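Local coordinates for nucleoporin nup120 (Schizosaccharomyces pombe, PDB 4GQ2), which serves as a structural constituent of the nuclear pore complex, whose nucleoporins can also act as docking partners for transiently associated nuclear transport factors, at residues L674-V678 and P790-V795; S659-Y663 and I796-S800; M2-H7 and W393-D398; S739-K745 and S766-L771. All coordinates share one frame; numbering follows the deposited sequence.

Contact 1. Residues L674-V678 and P790-V795; sequences LCASV and PLHATV
V678 and V795 mark the nearest backbone approach of two helices, with CA atoms 6.0 Å apart, while the axes of the short segments 674-678 and 790-795 come within 9.9 Å and cross at -54°. No hydrogen bond passes between the two, and methyl groups do much of the touching. V678 supplies the middle of the interface. Its CG2 touches L791 CD1 at 3.7 Å and also reaches T794 CG2, whereas V678 CG1 meets T794 CG2 and, more loosely, the CG2 methyl of V795. The valine lies at about a right angle to T794, but it and L791 point past each other, one each way. With L791 CG set opposite the backbone N (chi1 171°), its CD1 is carried across to S677 CB as well. The S677 hydroxyl turns back to F673 O in its own helix. This is helix-helix packing between the long helix 672-703, which falls in the Nup120 helical family region, and helix 790-803, and F542 of strand 539-544 touches both S677 and L791 beside it. One turn before V678, L674 lies over the first turn of the partner helix, its CD1 3.8 Å from L791 N and close to P790 CG. L674 CD2 faces T794 OG1, which donates to P790 O at 2.7 Å, tilted 21° from the carbonyl plane. T794 N bonds to the same oxygen, and T794 OG1 also pairs with S780 N.

Contact 2. Residues S659-Y663 and I796-S800; sequences SFDIY and ISSLS
F660 and I796 meet where an extended loop of the Nup120 helical family region, leaving helix 646-658, packs antiparallel along helix 790-803. F660 lies by S800 and I662 by S797, and no hydrogen bond links the two segments, so the loop is held to the helix by apolar contacts. The F660 ring does most of this work. L799 CB sits over the centre of one face, 3.8 Å from the ring centroid and only 12° off its normal, a CH-pi contact. The L799 CD1 methyl continues over the same ring to F660 CE1 at 3.6 Å, and the CD1 methyl of I796 approaches F660 CD1 obliquely, also at 3.6 Å. F689 of helix 672-703 and F803 lie against the phenylalanine as well, so its ring joins the loop to two helices. With an alanine in place of F660, the ring facing L799 CB would be gone and a gap would probably open beside the I796 CD1 methyl. I796 CG1, placed opposite the carbonyl carbon (chi1 -80°), leads CD1 to F660, while the CG2 branch presses tightly against D661 O at 3.0 Å. S800 CB also lies by D661 O. S797 OG is bonded to A793 O within the helix and merely packs against Y663 CB. I796 CG2 also stands at the edge of the tyrosine ring, in its plane, 3.7 Å from Y663 CD2.

Contact 3. Residues M2-H7 and W393-D398; sequences MNELKH and WSHSLD
M2 reaches across to W393 and H395 at the start of a short parallel pairing between the N-terminal strand and the end of strand 390-395. Its CB lies 4.1 Å from W393 O, and CG comes a little closer to the same carbonyl oxygen. SD stands 5.2 Å from the centroid of the H395 imidazole, obliquely placed, 64° off the ring normal, in a Met-aromatic contact. Because the chain bends at the sulfur (chi3 74°), CE is folded inward, where it meets W393 CB at 3.6 Å and H395 CD2 at 3.4 Å. The thioether thus lies alongside the tryptophan stem and at about a right angle to the histidine. Further along, the backbones carry the contact. H395 N donates to N3 O at 3.1 Å, and L5 N donates to H395 O at 2.7 Å from well above the carbonyl plane, so that H395 is bonded to residues on both sides of E4, the parallel bridge pattern. E4 CA adds a CA-H...O contact to the same H395 oxygen. L5 lays its side chain along S394 and H395, CD2 lying 3.7 Å from S394 OG. E4 OE2 pairs with K6 NZ in a salt bridge whose hydrogen bond is weak, and K6 NZ is also paired with E554. This parallel pair lies within a mixed sheet in the beta-propeller region: strand 3-11, from the N-terminus, is inserted between strand 390-395 and strand 539-544, with L5 touching I376 of strand 373-382 on one flank and I543 on the other.

Contact 4. Residues S739-K745 and S766-L771; sequences SALLLEK and SVNTAL
The N-terminal end of helix 770-777 is tied to the chain leaving helix 719-739 by a single beta bridge, L742 with T769, just where T769 acts as N-cap through a hydrogen bond from Q772 N to its OG1. Two backbone bonds frame the bridge. A770 N donates to L741 O at 3.0 Å, in the carbonyl plane, and L743 N gives a nearly straight bond (174°) to N768 O. A water extends the link along the chain, donating to S739 O and joined to T769 OG1 at 2.6 Å. Side chains fill in around this. L743 is turned into the partner segment, with CG over A770 N, while CD1 meets V767 CG1 at 3.8 Å and passes near T769 O. Replacing L743 with a serine would probably open a gap beside V767 CG1 where the leucine methyl had been. L741 CB packs against A770 CB, also at 3.8 Å, and at the far end L771 CD2 lies against S739 CB and OG, the hydroxyl being bonded to D683. N768 sends its amide nitrogen, ND2, to Q15 O. K745, bent at chi2 (82°), brings NZ over V767 O at 3.2 Å, above its carbonyl plane, with a weak second bond to S766 O. This lysine side chain is poorly ordered. The backbone bonds and the capped helix start probably set the register of the segments, while the exposed lysine probably adds only a loose electrostatic hold on carbonyl oxygens.

In the fold
Contacts 1 and 2 lie on successive turns of helix 790-803 and touch through A793 and Y663. Contact 1 is fully buried and joins that helix to helix 672-703, whereas contact 2 fastens a partly exposed loop onto it; both are apolar, with two aromatic rings in contact 2. Contact 4 meets contact 1 through V767 and C675 but, partly buried, relies on backbone hydrogen bonds, a water and a loop lysine near the start of helix 770-777. Contact 3 stands apart, about 20 Å from contact 1 between centres, at the surface of the propeller, where strand pairing replaces helix packing.

Contact 1. Residues L674-V678 and P790-V795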
loop_
_atom_site.group_PDB
_atom_site.type_symbol
_atom_site.label_atom_id
_atom_site.label_comp_id
_atom_site.label_asym_id
_atom_site.label_seq_id
_atom_site.Cartn_x
_atom_site.Cartn_y
_atom_site.Cartn_z
ATOM N N LEU A 674 -8.360 14.968 -0.391
ATOM C CA LEU A 674 -9.475 14.250 0.217
ATOM C C LEU A 674 -9.275 12.729 0.157
ATOM O O LEU A 674 -9.405 12.040 1.172
ATOM C CB LEU A 674 -10.807 14.621 -0.424
ATOM C CG LEU A 674 -11.896 13.909 0.382
ATOM C CD1 LEU A 674 -12.636 14.853 1.320
ATOM C CD2 LEU A 674 -12.845 13.154 -0.524
ATOM N N CYS A 675 -8.960 12.223 -1.030
ATOM C CA CYS A 675 -8.702 10.801 -1.227
ATOM C C CYS A 675 -7.598 10.299 -0.304
ATOM O O CYS A 675 -7.746 9.249 0.325
ATOM C CB CYS A 675 -8.340 10.510 -2.687
ATOM S SG CYS A 675 -9.654 10.948 -3.841
ATOM N N ALA A 676 -6.510 11.062 -0.207
ATOM C CA ALA A 676 -5.400 10.714 0.686
ATOM C C ALA A 676 -5.845 10.672 2.147
ATOM O O ALA A 676 -5.468 9.770 2.890
ATOM C CB ALA A 676 -4.255 11.689 0.508
ATOM N N SER A 677 -6.662 11.642 2.545
ATOM C CA SER A 677 -7.125 11.746 3.926
ATOM C C SER A 677 -8.024 10.575 4.294
ATOM O O SER A 677 -7.833 9.934 5.333
ATOM C CB SER A 677 -7.866 13.068 4.134
ATOM O OG SER A 677 -6.981 14.162 3.931
ATOM N N VAL A 678 -8.995 10.296 3.426
ATOM C CA VAL A 678 -9.924 9.188 3.617
ATOM C C VAL A 678 -9.183 7.855 3.707
ATOM O O VAL A 678 -9.441 7.060 4.627
ATOM C CB VAL A 678 -10.991 9.153 2.501
ATOM C CG1 VAL A 678 -11.784 7.854 2.552
ATOM C CG2 VAL A 678 -11.923 10.357 2.626
ATOM N N PRO A 790 -17.195 16.564 3.677
ATOM C CA PRO A 790 -17.166 15.402 2.776
ATOM C C PRO A 790 -16.176 14.334 3.228
ATOM O O PRO A 790 -16.262 13.187 2.778
ATOM C CB PRO A 790 -16.719 15.995 1.436
ATOM C CG PRO A 790 -16.026 17.265 1.793
ATOM C CD PRO A 790 -16.776 17.794 2.984
ATOM N N LEU A 791 -15.247 14.705 4.109
ATOM C CA LEU A 791 -14.318 13.739 4.690
ATOM C C LEU A 791 -15.052 12.682 5.512
ATOM O O LEU A 791 -14.967 11.493 5.202
ATOM C CB LEU A 791 -13.248 14.434 5.527
ATOM C CG LEU A 791 -12.328 13.554 6.380
ATOM C CD1 LEU A 791 -11.520 12.572 5.539
ATOM C CD2 LEU A 791 -11.409 14.447 7.201
ATOM N N HIS A 792 -15.779 13.120 6.542
ATOM C CA HIS A 792 -16.566 12.211 7.375
ATOM C C HIS A 792 -17.590 11.420 6.587
ATOM O O HIS A 792 -17.844 10.246 6.886
ATOM C CB HIS A 792 -17.245 12.978 8.511
ATOM C CG HIS A 792 -18.044 12.095 9.440
ATOM N ND1 HIS A 792 -17.482 11.430 10.467
ATOM C CD2 HIS A 792 -19.393 11.747 9.438
ATOM C CE1 HIS A 792 -18.423 10.706 11.104
ATOM N NE2 HIS A 792 -19.592 10.898 10.473
ATOM N N ALA A 793 -18.184 12.043 5.571
ATOM C CA ALA A 793 -19.215 11.370 4.778
ATOM C C ALA A 793 -18.623 10.262 3.920
ATOM O O ALA A 793 -19.221 9.199 3.783
ATOM C CB ALA A 793 -19.993 12.366 3.921
ATOM N N THR A 794 -17.453 10.513 3.338
ATOM C CA THR A 794 -16.800 9.514 2.487
ATOM C C THR A 794 -16.367 8.291 3.306
ATOM O O THR A 794 -16.657 7.148 2.934
ATOM C CB THR A 794 -15.648 10.132 1.681
ATOM O OG1 THR A 794 -16.163 11.236 0.926
ATOM C CG2 THR A 794 -15.024 9.120 0.716
ATOM N N VAL A 795 -15.721 8.538 4.442
ATOM C CA VAL A 795 -15.358 7.462 5.352
ATOM C C VAL A 795 -16.592 6.618 5.658
ATOM O O VAL A 795 -16.636 5.427 5.323
ATOM C CB VAL A 795 -14.728 7.999 6.652
ATOM C CG1 VAL A 795 -14.375 6.849 7.582
ATOM C CG2 VAL A 795 -13.490 8.832 6.340
#

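Contact 2. Residues S659-Y663 and I796-S800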
loop_
_atom_site.group_PDB
_atom_site.type_symbol
_atom_site.label_atom_id
_atom_site.label_comp_id
_atom_site.label_asym_id
_atom_site.label_seq_id
_atom_site.Cartn_x
_atom_site.Cartn_y
_atom_site.Cartn_z
ATOM N N SER A 659 -22.545 -1.220 12.038
ATOM C CA SER A 659 -23.658 -0.334 11.694
ATOM C C SER A 659 -23.159 1.048 11.327
ATOM O O SER A 659 -22.490 1.699 12.127
ATOM C CB SER A 659 -24.637 -0.220 12.863
ATOM O OG SER A 659 -25.389 -1.410 13.013
ATOM N N PHE A 660 -23.480 1.487 10.112
ATOM C CA PHE A 660 -23.099 2.821 9.641
ATOM C C PHE A 660 -24.190 3.483 8.813
ATOM O O PHE A 660 -24.833 2.833 7.978
ATOM C CB PHE A 660 -21.804 2.758 8.824
ATOM C CG PHE A 660 -20.625 2.275 9.610
ATOM C CD1 PHE A 660 -19.976 3.122 10.500
ATOM C CD2 PHE A 660 -20.176 0.964 9.478
ATOM C CE1 PHE A 660 -18.894 2.672 11.243
ATOM C CE2 PHE A 660 -19.093 0.511 10.211
ATOM C CZ PHE A 660 -18.450 1.365 11.096
ATOM N N ASP A 661 -24.388 4.779 9.051
ATOM C CA ASP A 661 -25.234 5.603 8.191
ATOM C C ASP A 661 -24.708 5.647 6.758
ATOM O O ASP A 661 -23.555 5.294 6.486
ATOM C CB ASP A 661 -25.341 7.031 8.738
ATOM C CG ASP A 661 -26.716 7.342 9.298
ATOM O OD1 ASP A 661 -27.637 6.517 9.127
ATOM O OD2 ASP A 661 -26.878 8.422 9.901
ATOM N N ILE A 662 -25.562 6.073 5.841
ATOM C CA ILE A 662 -25.119 6.298 4.477
ATOM C C ILE A 662 -25.402 7.745 4.093
ATOM O O ILE A 662 -26.516 8.243 4.265
ATOM C CB ILE A 662 -25.716 5.273 3.473
ATOM C CG1 ILE A 662 -24.933 5.301 2.148
ATOM C CG2 ILE A 662 -27.209 5.497 3.260
ATOM C CD1 ILE A 662 -25.155 4.099 1.252
ATOM N N TYR A 663 -24.366 8.425 3.617
ATOM C CA TYR A 663 -24.520 9.777 3.123
ATOM C C TYR A 663 -24.745 9.745 1.627
ATOM O O TYR A 663 -24.638 8.689 0.995
ATOM C CB TYR A 663 -23.318 10.639 3.505
ATOM C CG TYR A 663 -23.334 11.009 4.966
ATOM C CD1 TYR A 663 -23.996 12.154 5.407
ATOM C CD2 TYR A 663 -22.719 10.200 5.917
ATOM C CE1 TYR A 663 -24.026 12.491 6.751
ATOM C CE2 TYR A 663 -22.743 10.530 7.263
ATOM C CZ TYR A 663 -23.396 11.675 7.674
ATOM O OH TYR A 663 -23.422 12.002 9.008
ATOM N N ILE A 796 -17.600 7.254 6.260
ATOM C CA ILE A 796 -18.831 6.572 6.672
ATOM C C ILE A 796 -19.465 5.801 5.518
ATOM O O ILE A 796 -19.852 4.642 5.681
ATOM C CB ILE A 796 -19.830 7.561 7.335
ATOM C CG1 ILE A 796 -19.441 7.823 8.792
ATOM C CG2 ILE A 796 -21.265 7.051 7.267
ATOM C CD1 ILE A 796 -19.619 6.638 9.722
ATOM N N SER A 797 -19.546 6.430 4.347
ATOM C CA SER A 797 -20.099 5.767 3.163
ATOM C C SER A 797 -19.283 4.540 2.768
ATOM O O SER A 797 -19.852 3.480 2.487
ATOM C CB SER A 797 -20.191 6.738 1.985
ATOM O OG SER A 797 -20.929 7.890 2.347
ATOM N N SER A 798 -17.953 4.696 2.752
ATOM C CA SER A 798 -17.025 3.599 2.445
ATOM C C SER A 798 -17.216 2.437 3.401
ATOM O O SER A 798 -17.288 1.288 2.970
ATOM C CB SER A 798 -15.575 4.076 2.505
ATOM O OG SER A 798 -15.358 5.154 1.613
ATOM N N LEU A 799 -17.304 2.743 4.695
ATOM C CA LEU A 799 -17.566 1.723 5.713
ATOM C C LEU A 799 -18.906 1.032 5.482
ATOM O O LEU A 799 -19.005 -0.186 5.607
ATOM C CB LEU A 799 -17.508 2.315 7.131
ATOM C CG LEU A 799 -16.139 2.823 7.587
ATOM C CD1 LEU A 799 -16.223 3.396 8.990
ATOM C CD2 LEU A 799 -15.081 1.727 7.515
ATOM N N SER A 800 -19.924 1.814 5.133
ATOM C CA SER A 800 -21.242 1.273 4.811
ATOM C C SER A 800 -21.154 0.283 3.656
ATOM O O SER A 800 -21.690 -0.821 3.743
ATOM C CB SER A 800 -22.229 2.397 4.483
ATOM O OG SER A 800 -23.521 1.876 4.232
#

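Contact 3. Residues M2-H7 and W393-D398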
loop_
_atom_site.group_PDB
_atom_site.type_symbol
_atom_site.label_atom_id
_atom_site.label_comp_id
_atom_site.label_asym_id
_atom_site.label_seq_id
_atom_site.Cartn_x
_atom_site.Cartn_y
_atom_site.Cartn_z
ATOM N N MET A 2 -15.390 12.224 29.750
ATOM C CA MET A 2 -14.742 13.158 28.830
ATOM C C MET A 2 -14.434 12.486 27.494
ATOM O O MET A 2 -13.551 11.629 27.413
ATOM C CB MET A 2 -13.462 13.734 29.445
ATOM C CG MET A 2 -13.679 14.969 30.309
ATOM S SD MET A 2 -12.146 15.837 30.705
ATOM C CE MET A 2 -11.772 16.629 29.142
ATOM N N ASN A 3 -15.167 12.887 26.455
ATOM C CA ASN A 3 -14.978 12.360 25.097
ATOM C C ASN A 3 -13.542 12.479 24.581
ATOM O O ASN A 3 -12.816 13.413 24.936
ATOM C CB ASN A 3 -15.944 13.035 24.114
ATOM C CG ASN A 3 -17.293 12.337 24.038
ATOM O OD1 ASN A 3 -17.572 11.390 24.782
ATOM N ND2 ASN A 3 -18.143 12.806 23.127
ATOM N N GLU A 4 -13.139 11.522 23.749
ATOM C CA GLU A 4 -11.806 11.534 23.164
ATOM C C GLU A 4 -11.818 12.138 21.762
ATOM O O GLU A 4 -12.746 11.914 20.988
ATOM C CB GLU A 4 -11.214 10.126 23.135
ATOM C CG GLU A 4 -9.699 10.101 22.983
ATOM C CD GLU A 4 -9.141 8.698 22.815
ATOM O OE1 GLU A 4 -9.639 7.767 23.482
ATOM O OE2 GLU A 4 -8.196 8.530 22.019
ATOM N N LEU A 5 -10.788 12.923 21.460
ATOM C CA LEU A 5 -10.573 13.455 20.120
ATOM C C LEU A 5 -9.430 12.710 19.437
ATOM O O LEU A 5 -8.395 12.457 20.045
ATOM C CB LEU A 5 -10.239 14.946 20.174
ATOM C CG LEU A 5 -11.217 15.906 20.845
ATOM C CD1 LEU A 5 -10.570 17.280 20.920
ATOM C CD2 LEU A 5 -12.558 15.964 20.121
ATOM N N LYS A 6 -9.632 12.356 18.174
ATOM C CA LYS A 6 -8.577 11.757 17.371
ATOM C C LYS A 6 -8.291 12.633 16.176
ATOM O O LYS A 6 -9.077 13.523 15.840
ATOM C CB LYS A 6 -8.965 10.348 16.925
ATOM C CG LYS A 6 -8.586 9.289 17.938
ATOM C CD LYS A 6 -9.572 8.140 17.923
ATOM C CE LYS A 6 -9.444 7.287 19.175
ATOM N NZ LYS A 6 -8.088 6.689 19.304
ATOM N N HIS A 7 -7.160 12.390 15.533
ATOM C CA HIS A 7 -6.839 13.137 14.332
ATOM C C HIS A 7 -6.428 12.265 13.186
ATOM O O HIS A 7 -6.006 11.123 13.372
ATOM C CB HIS A 7 -5.832 14.254 14.629
ATOM C CG HIS A 7 -4.467 13.775 15.077
ATOM N ND1 HIS A 7 -4.250 12.547 15.580
ATOM C CD2 HIS A 7 -3.241 14.437 15.114
ATOM C CE1 HIS A 7 -2.947 12.416 15.896
ATOM N NE2 HIS A 7 -2.332 13.574 15.612
ATOM N N TRP A 393 -16.284 19.256 27.939
ATOM C CA TRP A 393 -14.904 19.166 27.456
ATOM C C TRP A 393 -14.569 17.846 26.822
ATOM O O TRP A 393 -15.081 16.801 27.231
ATOM C CB TRP A 393 -13.931 19.429 28.602
ATOM C CG TRP A 393 -13.904 20.860 29.071
ATOM C CD1 TRP A 393 -14.709 21.453 30.040
ATOM C CD2 TRP A 393 -13.021 21.936 28.602
ATOM N NE1 TRP A 393 -14.395 22.779 30.195
ATOM C CE2 TRP A 393 -13.393 23.134 29.364
ATOM C CE3 TRP A 393 -11.998 22.026 27.663
ATOM C CZ2 TRP A 393 -12.759 24.350 29.177
ATOM C CZ3 TRP A 393 -11.365 23.259 27.486
ATOM C CH2 TRP A 393 -11.738 24.392 28.226
ATOM N N SER A 394 -13.693 17.888 25.819
ATOM C CA SER A 394 -13.103 16.684 25.220
ATOM C C SER A 394 -11.627 16.914 24.853
ATOM O O SER A 394 -11.208 18.052 24.636
ATOM C CB SER A 394 -13.914 16.218 24.007
ATOM O OG SER A 394 -14.178 17.285 23.121
ATOM N N HIS A 395 -10.834 15.846 24.803
ATOM C CA HIS A 395 -9.405 15.983 24.509
ATOM C C HIS A 395 -8.822 14.798 23.800
ATOM O O HIS A 395 -9.474 13.760 23.675
ATOM C CB HIS A 395 -8.622 16.263 25.789
ATOM C CG HIS A 395 -8.574 15.096 26.741
ATOM N ND1 HIS A 395 -7.476 14.337 26.898
ATOM C CD2 HIS A 395 -9.544 14.567 27.588
ATOM C CE1 HIS A 395 -7.725 13.373 27.805
ATOM N NE2 HIS A 395 -8.991 13.517 28.227
ATOM N N SER A 396 -7.579 14.954 23.339
ATOM C CA SER A 396 -6.850 13.905 22.630
ATOM C C SER A 396 -5.764 13.295 23.504
ATOM O O SER A 396 -4.970 14.019 24.109
ATOM C CB SER A 396 -6.212 14.466 21.358
ATOM O OG SER A 396 -5.149 15.352 21.671
ATOM N N LEU A 397 -5.728 11.967 23.554
ATOM C CA LEU A 397 -4.706 11.244 24.307
ATOM C C LEU A 397 -3.636 10.723 23.348
ATOM O O LEU A 397 -3.571 9.526 23.059
ATOM C CB LEU A 397 -5.345 10.096 25.108
ATOM C CG LEU A 397 -4.730 9.584 26.426
ATOM C CD1 LEU A 397 -3.493 8.714 26.211
ATOM C CD2 LEU A 397 -4.446 10.714 27.415
ATOM N N ASP A 398 -2.801 11.632 22.851
ATOM C CA ASP A 398 -1.785 11.270 21.866
ATOM C C ASP A 398 -0.421 10.975 22.491
ATOM O O ASP A 398 0.061 11.721 23.346
ATOM C CB ASP A 398 -1.658 12.349 20.787
ATOM C CG ASP A 398 -0.793 11.905 19.620
ATOM O OD1 ASP A 398 -0.930 10.743 19.182
ATOM O OD2 ASP A 398 0.023 12.720 19.140
#

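Contact 4. Residues S739-K745 and S766-L771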
loop_
_atom_site.group_PDB
_atom_site.type_symbol
_atom_site.label_atom_id
_atom_site.label_comp_id
_atom_site.label_asym_id
_atom_site.label_seq_id
_atom_site.Cartn_x
_atom_site.Cartn_y
_atom_site.Cartn_z
ATOM N N SER A 739 -4.159 -0.772 0.735
ATOM C CA SER A 739 -3.601 0.401 1.401
ATOM C C SER A 739 -2.167 0.697 0.987
ATOM O O SER A 739 -1.809 1.860 0.804
ATOM C CB SER A 739 -3.691 0.249 2.915
ATOM O OG SER A 739 -3.391 1.485 3.535
ATOM N N ALA A 740 -1.358 -0.352 0.833
ATOM C CA ALA A 740 0.047 -0.202 0.429
ATOM C C ALA A 740 0.279 -0.486 -1.058
ATOM O O ALA A 740 1.418 -0.474 -1.537
ATOM C CB ALA A 740 0.945 -1.085 1.285
ATOM N N LEU A 741 -0.809 -0.712 -1.788
ATOM C CA LEU A 741 -0.730 -1.069 -3.190
ATOM C C LEU A 741 -0.519 0.164 -4.060
ATOM O O LEU A 741 -1.433 0.969 -4.267
ATOM C CB LEU A 741 -1.983 -1.835 -3.604
ATOM C CG LEU A 741 -2.041 -2.523 -4.971
ATOM C CD1 LEU A 741 -0.685 -3.026 -5.435
ATOM C CD2 LEU A 741 -3.017 -3.680 -4.883
ATOM N N LEU A 742 0.702 0.309 -4.566
ATOM C CA LEU A 742 1.059 1.475 -5.367
ATOM C C LEU A 742 0.639 1.297 -6.807
ATOM O O LEU A 742 0.925 0.273 -7.430
ATOM C CB LEU A 742 2.555 1.779 -5.255
ATOM C CG LEU A 742 2.886 2.485 -3.942
ATOM C CD1 LEU A 742 4.374 2.421 -3.644
ATOM C CD2 LEU A 742 2.394 3.925 -3.990
ATOM N N LEU A 743 -0.047 2.308 -7.322
ATOM C CA LEU A 743 -0.608 2.281 -8.661
ATOM C C LEU A 743 0.423 2.683 -9.705
ATOM O O LEU A 743 1.349 3.437 -9.421
ATOM C CB LEU A 743 -1.834 3.202 -8.740
ATOM C CG LEU A 743 -3.085 2.772 -7.964
ATOM C CD1 LEU A 743 -4.217 3.752 -8.207
ATOM C CD2 LEU A 743 -3.513 1.354 -8.321
ATOM N N GLU A 744 0.245 2.176 -10.919
ATOM C CA GLU A 744 1.135 2.495 -12.026
ATOM C C GLU A 744 0.853 3.880 -12.610
ATOM O O GLU A 744 -0.296 4.333 -12.653
ATOM C CB GLU A 744 1.048 1.419 -13.110
ATOM C CG GLU A 744 1.656 0.088 -12.687
ATOM C CD GLU A 744 1.286 -1.062 -13.609
ATOM O OE1 GLU A 744 0.078 -1.339 -13.780
ATOM O OE2 GLU A 744 2.212 -1.707 -14.149
ATOM N N LYS A 745 1.923 4.546 -13.031
ATOM C CA LYS A 745 1.842 5.822 -13.737
ATOM C C LYS A 745 2.386 5.662 -15.155
ATOM O O LYS A 745 3.352 4.925 -15.379
ATOM C CB LYS A 745 2.612 6.911 -12.984
ATOM C CG LYS A 745 1.759 7.769 -12.052
ATOM C CD LYS A 745 1.523 7.112 -10.699
ATOM C CE LYS A 745 0.913 8.086 -9.702
ATOM N NZ LYS A 745 -0.482 8.510 -10.027
ATOM N N SER A 766 -5.208 9.901 -11.080
ATOM C CA SER A 766 -4.057 10.666 -10.566
ATOM C C SER A 766 -3.662 10.239 -9.150
ATOM O O SER A 766 -2.597 10.586 -8.645
ATOM C CB SER A 766 -4.367 12.167 -10.598
ATOM O OG SER A 766 -4.906 12.562 -11.854
ATOM N N VAL A 767 -4.547 9.477 -8.528
ATOM C CA VAL A 767 -4.373 8.919 -7.194
ATOM C C VAL A 767 -3.163 7.965 -7.120
ATOM O O VAL A 767 -2.755 7.403 -8.137
ATOM C CB VAL A 767 -5.718 8.263 -6.799
ATOM C CG1 VAL A 767 -5.573 6.820 -6.367
ATOM C CG2 VAL A 767 -6.498 9.153 -5.827
ATOM N N ASN A 768 -2.584 7.796 -5.930
ATOM C CA ASN A 768 -1.340 7.023 -5.779
ATOM C C ASN A 768 -1.495 5.583 -5.295
ATOM O O ASN A 768 -0.666 4.727 -5.608
ATOM C CB ASN A 768 -0.341 7.753 -4.868
ATOM C CG ASN A 768 0.507 8.769 -5.612
ATOM O OD1 ASN A 768 0.511 8.816 -6.834
ATOM N ND2 ASN A 768 1.239 9.588 -4.867
ATOM N N THR A 769 -2.535 5.311 -4.516
ATOM C CA THR A 769 -2.735 3.959 -3.995
ATOM C C THR A 769 -4.085 3.392 -4.387
ATOM O O THR A 769 -5.025 4.135 -4.697
ATOM C CB THR A 769 -2.601 3.898 -2.464
ATOM O OG1 THR A 769 -3.774 4.459 -1.864
ATOM C CG2 THR A 769 -1.357 4.665 -1.993
ATOM N N ALA A 770 -4.182 2.064 -4.346
ATOM C CA ALA A 770 -5.448 1.376 -4.573
ATOM C C ALA A 770 -6.533 1.771 -3.556
ATOM O O ALA A 770 -7.716 1.789 -3.888
ATOM C CB ALA A 770 -5.239 -0.132 -4.575
ATOM N N LEU A 771 -6.133 2.074 -2.323
ATOM C CA LEU A 771 -7.101 2.462 -1.293
ATOM C C LEU A 771 -7.601 3.899 -1.487
ATOM O O LEU A 771 -8.728 4.212 -1.136
ATOM C CB LEU A 771 -6.539 2.254 0.115
ATOM C CG LEU A 771 -7.515 2.428 1.282
ATOM C CD1 LEU A 771 -8.689 1.464 1.177
ATOM C CD2 LEU A 771 -6.798 2.268 2.624
HETATM O O HOH W 1 -3.439 4.216 0.708
#